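Local coordinates for hypothetical protein TM0723 (Thermotoga maritima, PDB 1VMJ) that is of uncharacterised function but belongs to the YjbQ (UPF0047) family and is a putative thiamin phosphate synthase, at residues Glu38-Glu43 with Val144-Ile149. Residues are numbered along the deposited sequence; the frame is centred on the assembly and turned at random.
Sequences EECVRE and VLVKII
Cys-40 and Val-41 of helix 34-44 rest on Val-146 and Ile-148 of strand 142-150, their side chains meeting through van der Waals contact of apolar groups. Cys-40 leaves the helix toward the strand and lays its sulfur against the fork of Val-146: Cys-40 SG is 4.0 Å from Val-146 CG1 and 4.1 Å from Val-146 CG2, so both branches receive it. The segment axes approach to 9.7 Å, ordinary for a helix on a sheet, and the compact thiol probably suits its seat against the two methyls. Beta-branched valine and isoleucine suit the extended strand. Ile-148, two residues on and therefore on the same face, has the longer branch needed to reach the helix. CG1 of Ile-148 stands beside the backbone N (chi1 -43°) and the chain then runs extended (chi2 175°), which carries Ile-148 CD1 onto the helix backbone, 3.9 Å from Val-41 CA and 4.0 Å from Cys-40 O. The side chains of Val-41 and Ile-148 cross at about a right angle, with Val-41 CG2 4.0 Å from Ile-148 CD1; a short apolar valine fits this buried spot. Leu-51 of the adjacent strand 49-55 packs on both, while Tyr-16 of strand 14-22 touches Cys-40 and Ile-148.

Within the helix, Arg-42, which leaves it away from the strand, holds both carboxylate oxygens of Glu-39 in a bidentate salt bridge: Arg-42 NE meets Glu-39 OE1 at 3.1 Å and Arg-42 NH2 meets Glu-39 OE2 at 2.9 Å. The oxygens lie in the guanidinium plane, yet the nitrogens approach from above the carboxylate plane, 40° out of it. Long charged side chains fit this exposed surface.

Strand alternation sends Lys-147 the other way, where its NZ forms a salt bridge with Glu-48 of the second subunit. One face of the antiparallel sheet is thus packed by its own helix and the other meets a neighbouring chain, the layered alpha/beta arrangement of this trimeric protein.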
ATOM      1  N   GLU A  38     -15.070 -11.398   7.100  1.00 12.87           N
ATOM      2  CA  GLU A  38     -16.459 -11.613   6.704  1.00 12.57           C
ATOM      3  C   GLU A  38     -17.395 -11.483   7.916  1.00 12.83           C
ATOM      4  O   GLU A  38     -18.468 -10.867   7.819  1.00 13.34           O
ATOM      5  CB  GLU A  38     -16.599 -12.992   6.059  1.00 13.21           C
ATOM      6  CG  GLU A  38     -15.954 -13.045   4.682  1.00 19.49           C
ATOM      7  CD  GLU A  38     -15.982 -14.426   4.039  1.00 28.53           C
ATOM      8  OE1 GLU A  38     -15.928 -15.446   4.756  1.00 31.65           O
ATOM      9  OE2 GLU A  38     -16.028 -14.475   2.796  1.00 33.77           O
ATOM     10  N   GLU A  39     -16.974 -12.046   9.050  1.00 14.00           N
ATOM     11  CA  GLU A  39     -17.793 -11.970  10.264  1.00 13.62           C
ATOM     12  C   GLU A  39     -17.826 -10.532  10.836  1.00 13.33           C
ATOM     13  O   GLU A  39     -18.853 -10.080  11.301  1.00 13.19           O
ATOM     14  CB  GLU A  39     -17.299 -12.971  11.310  1.00 13.11           C
ATOM     15  CG  GLU A  39     -18.051 -12.955  12.612  1.00 14.17           C
ATOM     16  CD  GLU A  39     -19.484 -13.395  12.494  1.00 18.07           C
ATOM     17  OE1 GLU A  39     -19.936 -13.824  11.405  1.00 19.07           O
ATOM     18  OE2 GLU A  39     -20.167 -13.303  13.525  1.00 20.80           O
ATOM     19  N   CYS A  40     -16.714  -9.807  10.762  1.00 13.29           N
ATOM     20  CA  CYS A  40     -16.708  -8.370  11.108  1.00 13.32           C
ATOM     21  C   CYS A  40     -17.712  -7.601  10.284  1.00 13.91           C
ATOM     22  O   CYS A  40     -18.512  -6.809  10.805  1.00 14.82           O
ATOM     23  CB  CYS A  40     -15.336  -7.743  10.888  1.00 13.33           C
ATOM     24  SG  CYS A  40     -14.016  -8.325  11.991  1.00 16.09           S
ATOM     25  N   VAL A  41     -17.680  -7.835   8.979  1.00 13.52           N
ATOM     26  CA  VAL A  41     -18.560  -7.100   8.072  1.00 12.16           C
ATOM     27  C   VAL A  41     -19.998  -7.445   8.428  1.00 13.85           C
ATOM     28  O   VAL A  41     -20.860  -6.570   8.518  1.00 12.68           O
ATOM     29  CB  VAL A  41     -18.237  -7.382   6.590  1.00 12.61           C
ATOM     30  CG1 VAL A  41     -19.298  -6.765   5.710  1.00 14.30           C
ATOM     31  CG2 VAL A  41     -16.885  -6.812   6.255  1.00 13.44           C
ATOM     32  N   ARG A  42     -20.251  -8.728   8.667  1.00 13.30           N
ATOM     33  CA  ARG A  42     -21.613  -9.162   8.926  1.00 13.38           C
ATOM     34  C   ARG A  42     -22.128  -8.496  10.195  1.00 14.24           C
ATOM     35  O   ARG A  42     -23.215  -7.915  10.198  1.00 15.48           O
ATOM     36  CB  ARG A  42     -21.681 -10.684   9.070  1.00 14.73           C
ATOM     37  CG  ARG A  42     -23.092 -11.194   9.184  1.00 15.01           C
ATOM     38  CD  ARG A  42     -23.178 -12.547   9.794  1.00 15.42           C
ATOM     39  NE  ARG A  42     -22.715 -12.555  11.177  1.00 17.85           N
ATOM     40  CZ  ARG A  42     -23.360 -12.022  12.210  1.00 26.95           C
ATOM     41  NH1 ARG A  42     -24.561 -11.475  12.070  1.00 25.46           N
ATOM     42  NH2 ARG A  42     -22.794 -12.060  13.412  1.00 26.85           N
ATOM     43  N   GLU A  43     -21.352  -8.580  11.264  1.00 14.60           N
ATOM     44  CA  GLU A  43     -21.838  -8.062  12.531  1.00 15.26           C
ATOM     45  C   GLU A  43     -21.921  -6.526  12.554  1.00 17.07           C
ATOM     46  O   GLU A  43     -22.736  -5.962  13.272  1.00 18.21           O
ATOM     47  CB  GLU A  43     -21.062  -8.630  13.724  1.00 16.94           C
ATOM     48  CG  GLU A  43     -19.734  -8.110  14.010  1.00 21.06           C
ATOM     49  CD  GLU A  43     -19.297  -8.396  15.476  1.00 23.06           C
ATOM     50  OE1 GLU A  43     -20.155  -8.746  16.291  1.00 32.44           O
ATOM     51  OE2 GLU A  43     -18.114  -8.214  15.785  1.00 28.12           O
ATOM     52  N   VAL A 144      -4.000  -7.302  14.616  1.00 13.19           N
ATOM     53  CA  VAL A 144      -4.523  -6.718  13.399  1.00 13.41           C
ATOM     54  C   VAL A 144      -5.766  -5.926  13.749  1.00 15.09           C
ATOM     55  O   VAL A 144      -6.582  -6.362  14.564  1.00 14.22           O
ATOM     56  CB  VAL A 144      -4.890  -7.842  12.404  1.00 14.11           C
ATOM     57  CG1 VAL A 144      -5.774  -7.372  11.287  1.00 17.22           C
ATOM     58  CG2 VAL A 144      -3.621  -8.472  11.852  1.00 16.34           C
ATOM     59  N   LEU A 145      -5.896  -4.763  13.146  1.00 12.64           N
ATOM     60  CA  LEU A 145      -7.058  -3.911  13.344  1.00 12.46           C
ATOM     61  C   LEU A 145      -7.978  -4.004  12.150  1.00 13.40           C
ATOM     62  O   LEU A 145      -7.516  -3.965  11.013  1.00 14.26           O
ATOM     63  CB  LEU A 145      -6.648  -2.449  13.577  1.00 14.04           C
ATOM     64  CG  LEU A 145      -7.786  -1.490  13.932  1.00 14.35           C
ATOM     65  CD1 LEU A 145      -8.417  -1.822  15.277  1.00 14.34           C
ATOM     66  CD2 LEU A 145      -7.277  -0.047  13.913  1.00 16.57           C
ATOM     67  N   VAL A 146      -9.280  -4.140  12.412  1.00 13.17           N
ATOM     68  CA  VAL A 146     -10.322  -4.007  11.408  1.00 13.17           C
ATOM     69  C   VAL A 146     -11.155  -2.801  11.801  1.00 13.14           C
ATOM     70  O   VAL A 146     -11.620  -2.708  12.938  1.00 13.33           O
ATOM     71  CB  VAL A 146     -11.252  -5.241  11.360  1.00 14.75           C
ATOM     72  CG1 VAL A 146     -12.338  -5.055  10.330  1.00 13.98           C
ATOM     73  CG2 VAL A 146     -10.462  -6.487  11.065  1.00 17.39           C
ATOM     74  N   LYS A 147     -11.301  -1.883  10.855  1.00 13.42           N
ATOM     75  CA  LYS A 147     -12.118  -0.717  11.016  1.00 12.65           C
ATOM     76  C   LYS A 147     -12.996  -0.532   9.792  1.00 11.64           C
ATOM     77  O   LYS A 147     -12.515  -0.577   8.679  1.00 14.41           O
ATOM     78  CB  LYS A 147     -11.229   0.524  11.217  1.00 11.94           C
ATOM     79  CG  LYS A 147     -11.992   1.845  11.529  1.00 14.65           C
ATOM     80  CD  LYS A 147     -12.459   1.929  12.946  1.00 16.21           C
ATOM     81  CE  LYS A 147     -13.052   3.311  13.244  1.00 16.90           C
ATOM     82  NZ  LYS A 147     -13.365   3.473  14.720  1.00 15.00           N
ATOM     83  N   ILE A 148     -14.302  -0.384  10.018  1.00 13.11           N
ATOM     84  CA  ILE A 148     -15.265  -0.208   8.940  1.00 11.99           C
ATOM     85  C   ILE A 148     -16.062   1.035   9.169  1.00 13.65           C
ATOM     86  O   ILE A 148     -16.496   1.291  10.281  1.00 14.32           O
ATOM     87  CB  ILE A 148     -16.237  -1.399   8.821  1.00 14.38           C
ATOM     88  CG1 ILE A 148     -15.471  -2.723   8.961  1.00 14.60           C
ATOM     89  CG2 ILE A 148     -16.961  -1.323   7.482  1.00 16.56           C
ATOM     90  CD1 ILE A 148     -16.366  -3.950   8.984  1.00 16.06           C
ATOM     91  N   ILE A 149     -16.203   1.843   8.144  1.00 14.32           N
ATOM     92  CA  ILE A 149     -17.095   2.989   8.220  1.00 15.92           C
ATOM     93  C   ILE A 149     -18.067   2.963   7.051  1.00 14.20           C
ATOM     94  O   ILE A 149     -17.736   2.477   5.954  1.00 13.94           O
ATOM     95  CB  ILE A 149     -16.369   4.354   8.288  1.00 17.82           C
ATOM     96  CG1 ILE A 149     -15.608   4.662   7.016  1.00 16.90           C
ATOM     97  CG2 ILE A 149     -15.419   4.409   9.472  1.00 19.13           C
ATOM     98  CD1 ILE A 149     -15.187   6.139   6.964  1.00 21.04           C
TER